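Long-range contacts in uncharacterized protein (Bacillus thuringiensis serovar kurstaki, PDB 4XHN), which is of unknown function but binds an ATP analogue and magnesium in what appears to be an actin-like nucleotide-binding fold, as in plasmid-segregating ATPases of the ParM type: residues A[232-237]-A[368-373]; A[262-267]-A[345-350]; A[372-377]-A[394-399]. The protein carries 2 engineered substitutions. One frame throughout, in Å; residues are numbered along the deposited sequence.

Contact 1. Residues A[232-237]-A[368-373]. With ANP (phosphoaminophosphonic acid-adenylate ester), chain C.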
loop_
_atom_site.group_PDB
_atom_site.type_symbol
_atom_site.label_atom_id
_atom_site.label_comp_id
_atom_site.label_asym_id
_atom_site.label_seq_id
_atom_site.Cartn_x
_atom_site.Cartn_y
_atom_site.Cartn_z
ATOM N N TYR A 232 -17.952 6.901 -12.523
ATOM C CA TYR A 232 -17.558 6.853 -11.122
ATOM C C TYR A 232 -16.153 7.385 -10.864
ATOM O O TYR A 232 -15.280 7.326 -11.731
ATOM C CB TYR A 232 -17.660 5.416 -10.603
ATOM C CG TYR A 232 -16.749 4.443 -11.319
ATOM C CD1 TYR A 232 -15.442 4.241 -10.890
ATOM C CD2 TYR A 232 -17.195 3.727 -12.424
ATOM C CE1 TYR A 232 -14.606 3.360 -11.543
ATOM C CE2 TYR A 232 -16.364 2.838 -13.083
ATOM C CZ TYR A 232 -15.072 2.657 -12.636
ATOM O OH TYR A 232 -14.239 1.777 -13.288
ATOM N N ALA A 233 -15.947 7.893 -9.654
ATOM C CA ALA A 233 -14.628 8.308 -9.207
ATOM C C ALA A 233 -14.055 7.281 -8.239
ATOM O O ALA A 233 -14.790 6.673 -7.461
ATOM C CB ALA A 233 -14.692 9.677 -8.550
ATOM N N ILE A 234 -12.743 7.077 -8.299
ATOM C CA ILE A 234 -12.062 6.273 -7.294
ATOM C C ILE A 234 -11.094 7.128 -6.511
ATOM O O ILE A 234 -10.136 7.660 -7.067
ATOM C CB ILE A 234 -11.263 5.118 -7.891
ATOM C CG1 ILE A 234 -12.064 4.369 -8.940
ATOM C CG2 ILE A 234 -10.820 4.161 -6.795
ATOM C CD1 ILE A 234 -11.250 3.270 -9.551
ATOM N N ASN A 235 -11.337 7.246 -5.214
ATOM C CA ASN A 235 -10.463 8.030 -4.365
ATOM C C ASN A 235 -9.670 7.142 -3.414
ATOM O O ASN A 235 -10.186 6.679 -2.396
ATOM C CB ASN A 235 -11.270 9.066 -3.594
ATOM C CG ASN A 235 -12.158 9.897 -4.502
ATOM O OD1 ASN A 235 -11.701 10.843 -5.142
ATOM N ND2 ASN A 235 -13.437 9.546 -4.559
ATOM N N ASP A 236 -8.414 6.897 -3.773
ATOM C CA ASP A 236 -7.506 6.117 -2.950
ATOM C C ASP A 236 -6.844 7.048 -1.943
ATOM O O ASP A 236 -6.033 7.895 -2.316
ATOM C CB ASP A 236 -6.460 5.417 -3.821
ATOM C CG ASP A 236 -5.811 4.234 -3.126
ATOM O OD1 ASP A 236 -5.892 4.143 -1.885
ATOM O OD2 ASP A 236 -5.213 3.390 -3.826
ATOM N N LEU A 237 -7.198 6.898 -0.670
ATOM C CA LEU A 237 -6.704 7.805 0.361
ATOM C C LEU A 237 -5.471 7.224 1.046
ATOM O O LEU A 237 -5.574 6.304 1.859
ATOM C CB LEU A 237 -7.804 8.100 1.385
ATOM C CG LEU A 237 -9.163 8.559 0.835
ATOM C CD1 LEU A 237 -9.993 9.210 1.930
ATOM C CD2 LEU A 237 -9.016 9.501 -0.355
ATOM N N ILE A 368 -16.362 6.195 -5.117
ATOM C CA ILE A 368 -15.774 5.148 -4.291
ATOM C C ILE A 368 -14.566 5.670 -3.519
ATOM O O ILE A 368 -13.629 6.210 -4.106
ATOM C CB ILE A 368 -15.354 3.936 -5.140
ATOM C CG1 ILE A 368 -16.532 3.459 -5.989
ATOM C CG2 ILE A 368 -14.843 2.815 -4.254
ATOM C CD1 ILE A 368 -16.172 2.385 -6.980
ATOM N N VAL A 369 -14.598 5.510 -2.198
ATOM C CA VAL A 369 -13.503 5.964 -1.350
ATOM C C VAL A 369 -12.786 4.777 -0.717
ATOM O O VAL A 369 -13.389 3.993 0.017
ATOM C CB VAL A 369 -13.999 6.910 -0.244
ATOM C CG1 VAL A 369 -12.824 7.468 0.537
ATOM C CG2 VAL A 369 -14.827 8.035 -0.840
ATOM N N VAL A 370 -11.496 4.646 -1.011
ATOM C CA VAL A 370 -10.707 3.519 -0.529
ATOM C C VAL A 370 -9.379 3.992 0.061
ATOM O O VAL A 370 -9.137 5.193 0.182
ATOM C CB VAL A 370 -10.438 2.506 -1.658
ATOM C CG1 VAL A 370 -11.750 1.979 -2.220
ATOM C CG2 VAL A 370 -9.607 3.145 -2.761
ATOM N N GLY A 371 -8.521 3.046 0.428
ATOM C CA GLY A 371 -7.226 3.377 0.995
ATOM C C GLY A 371 -7.251 3.381 2.511
ATOM O O GLY A 371 -8.320 3.393 3.120
ATOM N N GLY A 372 -6.071 3.377 3.124
ATOM C CA GLY A 372 -5.971 3.354 4.571
ATOM C C GLY A 372 -6.571 4.576 5.244
ATOM O O GLY A 372 -6.908 4.534 6.427
ATOM N N GLY A 373 -6.698 5.667 4.493
ATOM C CA GLY A 373 -7.292 6.887 5.010
ATOM C C GLY A 373 -8.738 6.696 5.420
ATOM O O GLY A 373 -9.238 7.385 6.309
HETATM P PG ANP C . 0.298 6.408 -0.694
HETATM O O1G ANP C . 0.240 7.894 -0.541
HETATM O O2G ANP C . -1.125 5.864 -1.109
HETATM O O3G ANP C . 1.348 6.042 -1.820
HETATM P PB ANP C . -0.018 4.273 1.079
HETATM O O1B ANP C . 1.035 3.151 1.306
HETATM O O2B ANP C . -0.881 3.904 -0.084
HETATM N N3B ANP C . 0.789 5.712 0.769
HETATM P PA ANP C . -2.134 3.535 2.711
HETATM O O1A ANP C . -1.780 2.096 2.716
HETATM O O2A ANP C . -3.262 3.893 1.738
HETATM O O3A ANP C . -0.891 4.465 2.358
HETATM O "O5'" ANP C . -2.493 3.962 4.191
HETATM C "C5'" ANP C . -3.017 5.284 4.446
HETATM C "C4'" ANP C . -2.988 5.573 5.927
HETATM O "O4'" ANP C . -3.967 4.754 6.612
HETATM C "C3'" ANP C . -1.650 5.316 6.624
HETATM O "O3'" ANP C . -1.392 6.357 7.559
HETATM C "C2'" ANP C . -1.893 3.985 7.339
HETATM O "O2'" ANP C . -1.055 3.802 8.473
HETATM C "C1'" ANP C . -3.352 4.162 7.736
HETATM N N9 ANP C . -4.051 2.927 8.074
HETATM C C8 ANP C . -3.994 1.723 7.425
HETATM N N7 ANP C . -4.730 0.781 7.970
HETATM C C5 ANP C . -5.308 1.419 9.059
HETATM C C6 ANP C . -6.203 0.966 10.056
HETATM N N6 ANP C . -6.688 -0.275 10.114
HETATM N N1 ANP C . -6.590 1.857 10.997
HETATM C C2 ANP C . -6.109 3.102 10.944
HETATM N N3 ANP C . -5.263 3.637 10.059
HETATM C C4 ANP C . -4.901 2.736 9.138
#
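The carbonyl oxygen of I368 is gripped twice by N235: the backbone N of N235 meets I368 O at 2.7 Å, almost straight on, and the side-chain ND2 of N235 adds a weak bond of 3.4 Å to that oxygen. N235 reaches it because CG stands beside the backbone N (chi1 -52°), which brings ND2 near the same oxygen; OD1 is held by N244. The two strands run parallel, and the ladder runs from A233 O, which receives I368 N, through N235 O, which receives V370 N at 2.8 Å, to V370 O, which receives L237 N. Past the end of strand 366-370, G373 N reaches back to L237 O at 2.9 Å, tying helix 373-376 to the sheet across a G371 whose positive phi of 95° suits glycine. The side chains of D236 and V370 cross at about a right angle, with D236 OD1 resting over G371 CA at 3.3 Å. D236 OD2 is hydrogen-bonded to T403 OG1, and the carboxylate lies about 4 Å from the magnesium ion, consistent with a place beside the metal in an actin-like phosphate site. On the other face, L237 CD1 packs against V369 CG1 at 3.6 Å. Strand 231-237 is the central one of a five-stranded sheet and 366-370 its parallel neighbour; their order resembles that of ribonuclease H-like domains, with 242-248 on the far side of 231-237 and 390-391 beyond 366-370; helix 337-362 packs against A233, N235 and L237, while V206 meets I234 and I368 on the opposite face.

Contact 2. Residues A[262-267]-A[345-350]. With ANP (phosphoaminophosphonic acid-adenylate ester), chain C.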
loop_
_atom_site.group_PDB
_atom_site.type_symbol
_atom_site.label_atom_id
_atom_site.label_comp_id
_atom_site.label_asym_id
_atom_site.label_seq_id
_atom_site.Cartn_x
_atom_site.Cartn_y
_atom_site.Cartn_z
ATOM N N LEU A 262 -2.912 15.171 -0.233
ATOM C CA LEU A 262 -3.807 15.087 0.913
ATOM C C LEU A 262 -3.674 13.715 1.559
ATOM O O LEU A 262 -4.529 12.849 1.389
ATOM C CB LEU A 262 -5.253 15.347 0.490
ATOM C CG LEU A 262 -6.296 15.542 1.593
ATOM C CD1 LEU A 262 -5.922 16.710 2.488
ATOM C CD2 LEU A 262 -7.675 15.751 0.988
ATOM N N GLY A 263 -2.585 13.518 2.292
ATOM C CA GLY A 263 -2.318 12.239 2.921
ATOM C C GLY A 263 -2.561 12.271 4.416
ATOM O O GLY A 263 -2.688 13.339 5.011
ATOM N N THR A 264 -2.622 11.091 5.022
ATOM C CA THR A 264 -2.851 10.972 6.454
ATOM C C THR A 264 -1.651 11.448 7.265
ATOM O O THR A 264 -1.798 11.856 8.417
ATOM C CB THR A 264 -3.164 9.517 6.853
ATOM O OG1 THR A 264 -2.069 8.673 6.476
ATOM C CG2 THR A 264 -4.431 9.029 6.167
ATOM N N ASN A 265 -0.470 11.402 6.653
ATOM C CA ASN A 265 0.788 11.641 7.361
ATOM C C ASN A 265 0.887 12.979 8.091
ATOM O O ASN A 265 1.277 13.017 9.258
ATOM C CB ASN A 265 1.962 11.516 6.390
ATOM C CG ASN A 265 2.395 10.076 6.187
ATOM O OD1 ASN A 265 1.777 9.150 6.714
ATOM N ND2 ASN A 265 3.462 9.881 5.420
ATOM N N LYS A 266 0.548 14.070 7.410
ATOM C CA LYS A 266 0.614 15.393 8.025
ATOM C C LYS A 266 -0.275 15.467 9.265
ATOM O O LYS A 266 0.088 16.083 10.269
ATOM C CB LYS A 266 0.217 16.477 7.019
ATOM C CG LYS A 266 1.310 16.829 6.017
ATOM C CD LYS A 266 0.876 17.943 5.071
ATOM C CE LYS A 266 -0.182 17.459 4.093
ATOM N NZ LYS A 266 -0.695 18.564 3.236
ATOM N N TYR A 267 -1.433 14.819 9.194
ATOM C CA TYR A 267 -2.378 14.802 10.303
ATOM C C TYR A 267 -1.852 13.948 11.446
ATOM O O TYR A 267 -2.048 14.270 12.618
ATOM C CB TYR A 267 -3.740 14.286 9.838
ATOM C CG TYR A 267 -4.369 15.137 8.761
ATOM C CD1 TYR A 267 -5.339 16.079 9.074
ATOM C CD2 TYR A 267 -3.988 15.005 7.432
ATOM C CE1 TYR A 267 -5.915 16.863 8.095
ATOM C CE2 TYR A 267 -4.559 15.784 6.445
ATOM C CZ TYR A 267 -5.522 16.711 6.782
ATOM O OH TYR A 267 -6.093 17.490 5.802
ATOM N N LEU A 345 -10.887 13.581 12.858
ATOM C CA LEU A 345 -12.033 14.293 12.296
ATOM C C LEU A 345 -11.592 15.433 11.383
ATOM O O LEU A 345 -12.242 15.725 10.377
ATOM C CB LEU A 345 -12.928 14.831 13.411
ATOM C CG LEU A 345 -13.529 13.782 14.346
ATOM C CD1 LEU A 345 -14.237 14.452 15.507
ATOM C CD2 LEU A 345 -14.480 12.865 13.590
ATOM N N LYS A 346 -10.491 16.078 11.755
ATOM C CA LYS A 346 -9.866 17.106 10.929
ATOM C C LYS A 346 -9.555 16.536 9.550
ATOM O O LYS A 346 -9.881 17.137 8.526
ATOM C CB LYS A 346 -8.597 17.624 11.612
ATOM C CG LYS A 346 -7.889 18.775 10.915
ATOM C CD LYS A 346 -6.765 19.308 11.802
ATOM C CE LYS A 346 -5.935 20.376 11.106
ATOM N NZ LYS A 346 -4.650 19.830 10.585
ATOM N N TYR A 347 -8.933 15.360 9.542
ATOM C CA TYR A 347 -8.653 14.632 8.312
ATOM C C TYR A 347 -9.946 14.260 7.600
ATOM O O TYR A 347 -10.064 14.415 6.384
ATOM C CB TYR A 347 -7.831 13.375 8.611
ATOM C CG TYR A 347 -7.662 12.451 7.426
ATOM C CD1 TYR A 347 -6.713 12.716 6.446
ATOM C CD2 TYR A 347 -8.445 11.311 7.289
ATOM C CE1 TYR A 347 -6.555 11.875 5.360
ATOM C CE2 TYR A 347 -8.293 10.464 6.206
ATOM C CZ TYR A 347 -7.346 10.750 5.246
ATOM O OH TYR A 347 -7.189 9.913 4.167
ATOM N N ALA A 348 -10.914 13.770 8.367
ATOM C CA ALA A 348 -12.189 13.321 7.818
ATOM C C ALA A 348 -12.933 14.452 7.105
ATOM O O ALA A 348 -13.413 14.275 5.990
ATOM C CB ALA A 348 -13.053 12.726 8.913
ATOM N N GLU A 349 -13.021 15.611 7.754
ATOM C CA GLU A 349 -13.732 16.750 7.196
ATOM C C GLU A 349 -12.972 17.357 6.016
ATOM O O GLU A 349 -13.587 17.809 5.041
ATOM C CB GLU A 349 -13.996 17.814 8.278
ATOM C CG GLU A 349 -14.883 17.306 9.414
ATOM C CD GLU A 349 -16.259 17.954 9.424
ATOM O OE1 GLU A 349 -16.368 19.149 9.076
ATOM O OE2 GLU A 349 -17.238 17.266 9.776
ATOM N N ASP A 350 -11.644 17.398 6.123
ATOM C CA ASP A 350 -10.811 17.871 5.020
ATOM C C ASP A 350 -10.968 16.965 3.804
ATOM O O ASP A 350 -10.973 17.436 2.669
ATOM C CB ASP A 350 -9.342 17.949 5.439
ATOM C CG ASP A 350 -9.045 19.165 6.299
ATOM O OD1 ASP A 350 -9.995 19.743 6.871
ATOM O OD2 ASP A 350 -7.860 19.548 6.403
HETATM P PG ANP C . 0.298 6.408 -0.694
HETATM O O1G ANP C . 0.240 7.894 -0.541
HETATM O O2G ANP C . -1.125 5.864 -1.109
HETATM O O3G ANP C . 1.348 6.042 -1.820
HETATM P PB ANP C . -0.018 4.273 1.079
HETATM O O1B ANP C . 1.035 3.151 1.306
HETATM O O2B ANP C . -0.881 3.904 -0.084
HETATM N N3B ANP C . 0.789 5.712 0.769
HETATM P PA ANP C . -2.134 3.535 2.711
HETATM O O1A ANP C . -1.780 2.096 2.716
HETATM O O2A ANP C . -3.262 3.893 1.738
HETATM O O3A ANP C . -0.891 4.465 2.358
HETATM O "O5'" ANP C . -2.493 3.962 4.191
HETATM C "C5'" ANP C . -3.017 5.284 4.446
HETATM C "C4'" ANP C . -2.988 5.573 5.927
HETATM O "O4'" ANP C . -3.967 4.754 6.612
HETATM C "C3'" ANP C . -1.650 5.316 6.624
HETATM O "O3'" ANP C . -1.392 6.357 7.559
HETATM C "C2'" ANP C . -1.893 3.985 7.339
HETATM O "O2'" ANP C . -1.055 3.802 8.473
HETATM C "C1'" ANP C . -3.352 4.162 7.736
HETATM N N9 ANP C . -4.051 2.927 8.074
HETATM C C8 ANP C . -3.994 1.723 7.425
HETATM N N7 ANP C . -4.730 0.781 7.970
HETATM C C5 ANP C . -5.308 1.419 9.059
HETATM C C6 ANP C . -6.203 0.966 10.056
HETATM N N6 ANP C . -6.688 -0.275 10.114
HETATM N N1 ANP C . -6.590 1.857 10.997
HETATM C C2 ANP C . -6.109 3.102 10.944
HETATM N N3 ANP C . -5.263 3.637 10.059
HETATM C C4 ANP C . -4.901 2.736 9.138
HETATM O O HOH W 1 -5.087 10.436 2.537
#
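Y267 and Y347 form a T-shaped aromatic pair where the first turn of helix 264-279 leans on helix 337-362, beside the nucleotide. This is the tight part of the contact. The edge of Y347 points into the face of Y267, with centroids 5.2 Å apart and planes at 79°, and Y347 CB sits over the same ring in a CH-pi contact, 3.9 Å from its centroid. Y347 holds CG anti to its backbone N (chi1 172°), which carries its ring past Y267 to T264, whose methyl CG2 lies 3.5 Å from Y347 CZ. F376 adds a second edge-to-face partner to Y347. Toward solvent the fit is looser. There K346 runs along the rim of Y267, its CG 3.9 Å from Y267 CE1, and L262 only brushes the backbone of D350. At the margin, the phenol of Y267 donates to D350 OD2 at 2.8 Å, meeting it on the anti side with ring and carboxylate steeply inclined to each other. One water joins the segments, donating to L262 O and accepting from Y347 OH. The other branch of T264 turns to the ligand: OG1 shares a hydrogen bond of 2.6 Å with the ribose O3'.

Contact 3. Residues A[372-377]-A[394-399]. With ANP (phosphoaminophosphonic acid-adenylate ester), chain C.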
loop_
_atom_site.group_PDB
_atom_site.type_symbol
_atom_site.label_atom_id
_atom_site.label_comp_id
_atom_site.label_asym_id
_atom_site.label_seq_id
_atom_site.Cartn_x
_atom_site.Cartn_y
_atom_site.Cartn_z
ATOM N N GLY A 372 -6.071 3.377 3.124
ATOM C CA GLY A 372 -5.971 3.354 4.571
ATOM C C GLY A 372 -6.571 4.576 5.244
ATOM O O GLY A 372 -6.908 4.534 6.427
ATOM N N GLY A 373 -6.698 5.667 4.493
ATOM C CA GLY A 373 -7.292 6.887 5.010
ATOM C C GLY A 373 -8.738 6.696 5.420
ATOM O O GLY A 373 -9.238 7.385 6.309
ATOM N N VAL A 374 -9.412 5.756 4.762
ATOM C CA VAL A 374 -10.766 5.369 5.137
ATOM C C VAL A 374 -10.766 4.825 6.561
ATOM O O VAL A 374 -11.731 4.991 7.308
ATOM C CB VAL A 374 -11.336 4.313 4.165
ATOM C CG1 VAL A 374 -12.657 3.752 4.671
ATOM C CG2 VAL A 374 -11.504 4.909 2.781
ATOM N N LEU A 375 -9.659 4.193 6.938
ATOM C CA LEU A 375 -9.528 3.592 8.258
ATOM C C LEU A 375 -9.041 4.592 9.305
ATOM O O LEU A 375 -9.605 4.674 10.398
ATOM C CB LEU A 375 -8.584 2.394 8.191
ATOM C CG LEU A 375 -9.103 1.205 7.382
ATOM C CD1 LEU A 375 -7.976 0.238 7.053
ATOM C CD2 LEU A 375 -10.210 0.500 8.144
ATOM N N PHE A 376 -7.995 5.345 8.974
ATOM C CA PHE A 376 -7.471 6.359 9.884
ATOM C C PHE A 376 -8.543 7.383 10.235
ATOM O O PHE A 376 -8.674 7.787 11.389
ATOM C CB PHE A 376 -6.256 7.063 9.276
ATOM C CG PHE A 376 -5.762 8.232 10.088
ATOM C CD1 PHE A 376 -5.033 8.031 11.248
ATOM C CD2 PHE A 376 -6.025 9.533 9.686
ATOM C CE1 PHE A 376 -4.579 9.109 11.995
ATOM C CE2 PHE A 376 -5.574 10.613 10.427
ATOM C CZ PHE A 376 -4.851 10.401 11.582
ATOM N N GLY A 377 -9.316 7.791 9.235
ATOM C CA GLY A 377 -10.364 8.771 9.441
ATOM C C GLY A 377 -11.741 8.148 9.562
ATOM O O GLY A 377 -12.747 8.832 9.381
ATOM N N LYS A 394 -17.299 -2.896 1.334
ATOM C CA LYS A 394 -18.086 -3.691 2.269
ATOM C C LYS A 394 -17.166 -4.350 3.288
ATOM O O LYS A 394 -17.361 -4.220 4.496
ATOM C CB LYS A 394 -18.904 -4.745 1.522
ATOM C CG LYS A 394 -19.831 -5.550 2.411
ATOM C CD LYS A 394 -20.912 -4.668 3.010
ATOM C CE LYS A 394 -21.474 -5.283 4.276
ATOM N NZ LYS A 394 -20.384 -5.623 5.230
ATOM N N ASN A 395 -16.157 -5.053 2.783
ATOM C CA ASN A 395 -15.090 -5.596 3.611
ATOM C C ASN A 395 -14.090 -4.501 3.968
ATOM O O ASN A 395 -12.923 -4.561 3.582
ATOM C CB ASN A 395 -14.393 -6.744 2.882
ATOM C CG ASN A 395 -14.013 -6.382 1.454
ATOM O OD1 ASN A 395 -14.486 -5.384 0.910
ATOM N ND2 ASN A 395 -13.163 -7.197 0.842
ATOM N N ILE A 396 -14.556 -3.510 4.721
ATOM C CA ILE A 396 -13.840 -2.247 4.886
ATOM C C ILE A 396 -12.471 -2.384 5.562
ATOM O O ILE A 396 -11.630 -1.490 5.452
ATOM C CB ILE A 396 -14.698 -1.232 5.682
ATOM C CG1 ILE A 396 -14.203 0.197 5.446
ATOM C CG2 ILE A 396 -14.725 -1.583 7.163
ATOM C CD1 ILE A 396 -14.987 1.248 6.191
ATOM N N GLN A 397 -12.228 -3.501 6.239
ATOM C CA GLN A 397 -10.946 -3.693 6.911
ATOM C C GLN A 397 -9.820 -3.996 5.921
ATOM O O GLN A 397 -8.656 -4.093 6.308
ATOM C CB GLN A 397 -11.047 -4.804 7.958
ATOM C CG GLN A 397 -10.884 -4.298 9.387
ATOM C CD GLN A 397 -11.163 -5.363 10.431
ATOM O OE1 GLN A 397 -10.317 -6.214 10.709
ATOM N NE2 GLN A 397 -12.354 -5.318 11.018
ATOM N N GLU A 398 -10.167 -4.134 4.645
ATOM C CA GLU A 398 -9.170 -4.348 3.602
ATOM C C GLU A 398 -9.076 -3.142 2.669
ATOM O O GLU A 398 -8.590 -3.250 1.543
ATOM C CB GLU A 398 -9.494 -5.610 2.804
ATOM C CG GLU A 398 -8.961 -6.882 3.437
ATOM C CD GLU A 398 -9.977 -8.003 3.440
ATOM O OE1 GLU A 398 -10.977 -7.905 2.696
ATOM O OE2 GLU A 398 -9.777 -8.982 4.189
ATOM N N SER A 399 -9.536 -1.993 3.156
ATOM C CA SER A 399 -9.543 -0.762 2.371
ATOM C C SER A 399 -8.140 -0.275 2.012
ATOM O O SER A 399 -7.941 0.328 0.959
ATOM C CB SER A 399 -10.292 0.339 3.123
ATOM O OG SER A 399 -10.074 1.601 2.521
HETATM P PG ANP C . 0.298 6.408 -0.694
HETATM O O1G ANP C . 0.240 7.894 -0.541
HETATM O O2G ANP C . -1.125 5.864 -1.109
HETATM O O3G ANP C . 1.348 6.042 -1.820
HETATM P PB ANP C . -0.018 4.273 1.079
HETATM O O1B ANP C . 1.035 3.151 1.306
HETATM O O2B ANP C . -0.881 3.904 -0.084
HETATM N N3B ANP C . 0.789 5.712 0.769
HETATM P PA ANP C . -2.134 3.535 2.711
HETATM O O1A ANP C . -1.780 2.096 2.716
HETATM O O2A ANP C . -3.262 3.893 1.738
HETATM O O3A ANP C . -0.891 4.465 2.358
HETATM O "O5'" ANP C . -2.493 3.962 4.191
HETATM C "C5'" ANP C . -3.017 5.284 4.446
HETATM C "C4'" ANP C . -2.988 5.573 5.927
HETATM O "O4'" ANP C . -3.967 4.754 6.612
HETATM C "C3'" ANP C . -1.650 5.316 6.624
HETATM O "O3'" ANP C . -1.392 6.357 7.559
HETATM C "C2'" ANP C . -1.893 3.985 7.339
HETATM O "O2'" ANP C . -1.055 3.802 8.473
HETATM C "C1'" ANP C . -3.352 4.162 7.736
HETATM N N9 ANP C . -4.051 2.927 8.074
HETATM C C8 ANP C . -3.994 1.723 7.425
HETATM N N7 ANP C . -4.730 0.781 7.970
HETATM C C5 ANP C . -5.308 1.419 9.059
HETATM C C6 ANP C . -6.203 0.966 10.056
HETATM N N6 ANP C . -6.688 -0.275 10.114
HETATM N N1 ANP C . -6.590 1.857 10.997
HETATM C C2 ANP C . -6.109 3.102 10.944
HETATM N N3 ANP C . -5.263 3.637 10.059
HETATM C C4 ANP C . -4.901 2.736 9.138
#
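The glycine-rich turn and short helix 373-376 that line the adenosine pocket pack here against the loop between strand 390-391 and helix 402-414. V374 and L375 do the touching, by two different sides of the helix. V374 CB lies 3.4 Å from S399 OG, and the CG1 branch of V374 crosses to the end of I396, where CD1 lies at 3.7 Å from V374 CG1. That methyl gets there through the extended I396 chain, CG1 anti to the backbone N and chi2 at 180°. The hydroxyl of S399 is nevertheless not spent on this apolar neighbour: it is hydrogen-bonded to G371 O, just before the helix. The run of glycines followed by V374 and L375 resembles the adenosine motif of actin-like ATPases, in which a tight turn passes close under the nucleotide. Accordingly, G372 N donates to O2A of the alpha phosphate at 3.2 Å, while G372 O faces the helix and accepts from both L375 N and F376 N. L375 lies over one face of the adenine, CB standing 3.3 Å from ligand C6 and CD1 3.4 Å from N6. Its other methyl, CD2, turns to the loop and meets I396 O at 3.6 Å. That carbonyl also accepts the backbone N of S399, one residue on from the E398 N to N395 O bond that closes the 3-10 turn at 396-397, and I316 of helix 300-316 touches both L375 and I396.

Overall arrangement
All three contacts touch the bound ATP analogue. Contacts 1 and 3 have centres 9 Å apart and share G372 and G373, so strand 366-370 leads into helix 373-376; V369 O packs against V374 CG2 at 3.5 Å where the two meet. The centre of contact 2 is about 14 Å from those of the other two, and along the chain contact 2 is nested within the loop that contact 1 closes. Y347 connects it to both: its OH lies 3.4 Å from L237 CB, and its CD2 is 3.8 Å from G377 CA. Contact 1 is nearest the magnesium, whereas contact 2 reaches the ribose and contact 3 the adenine.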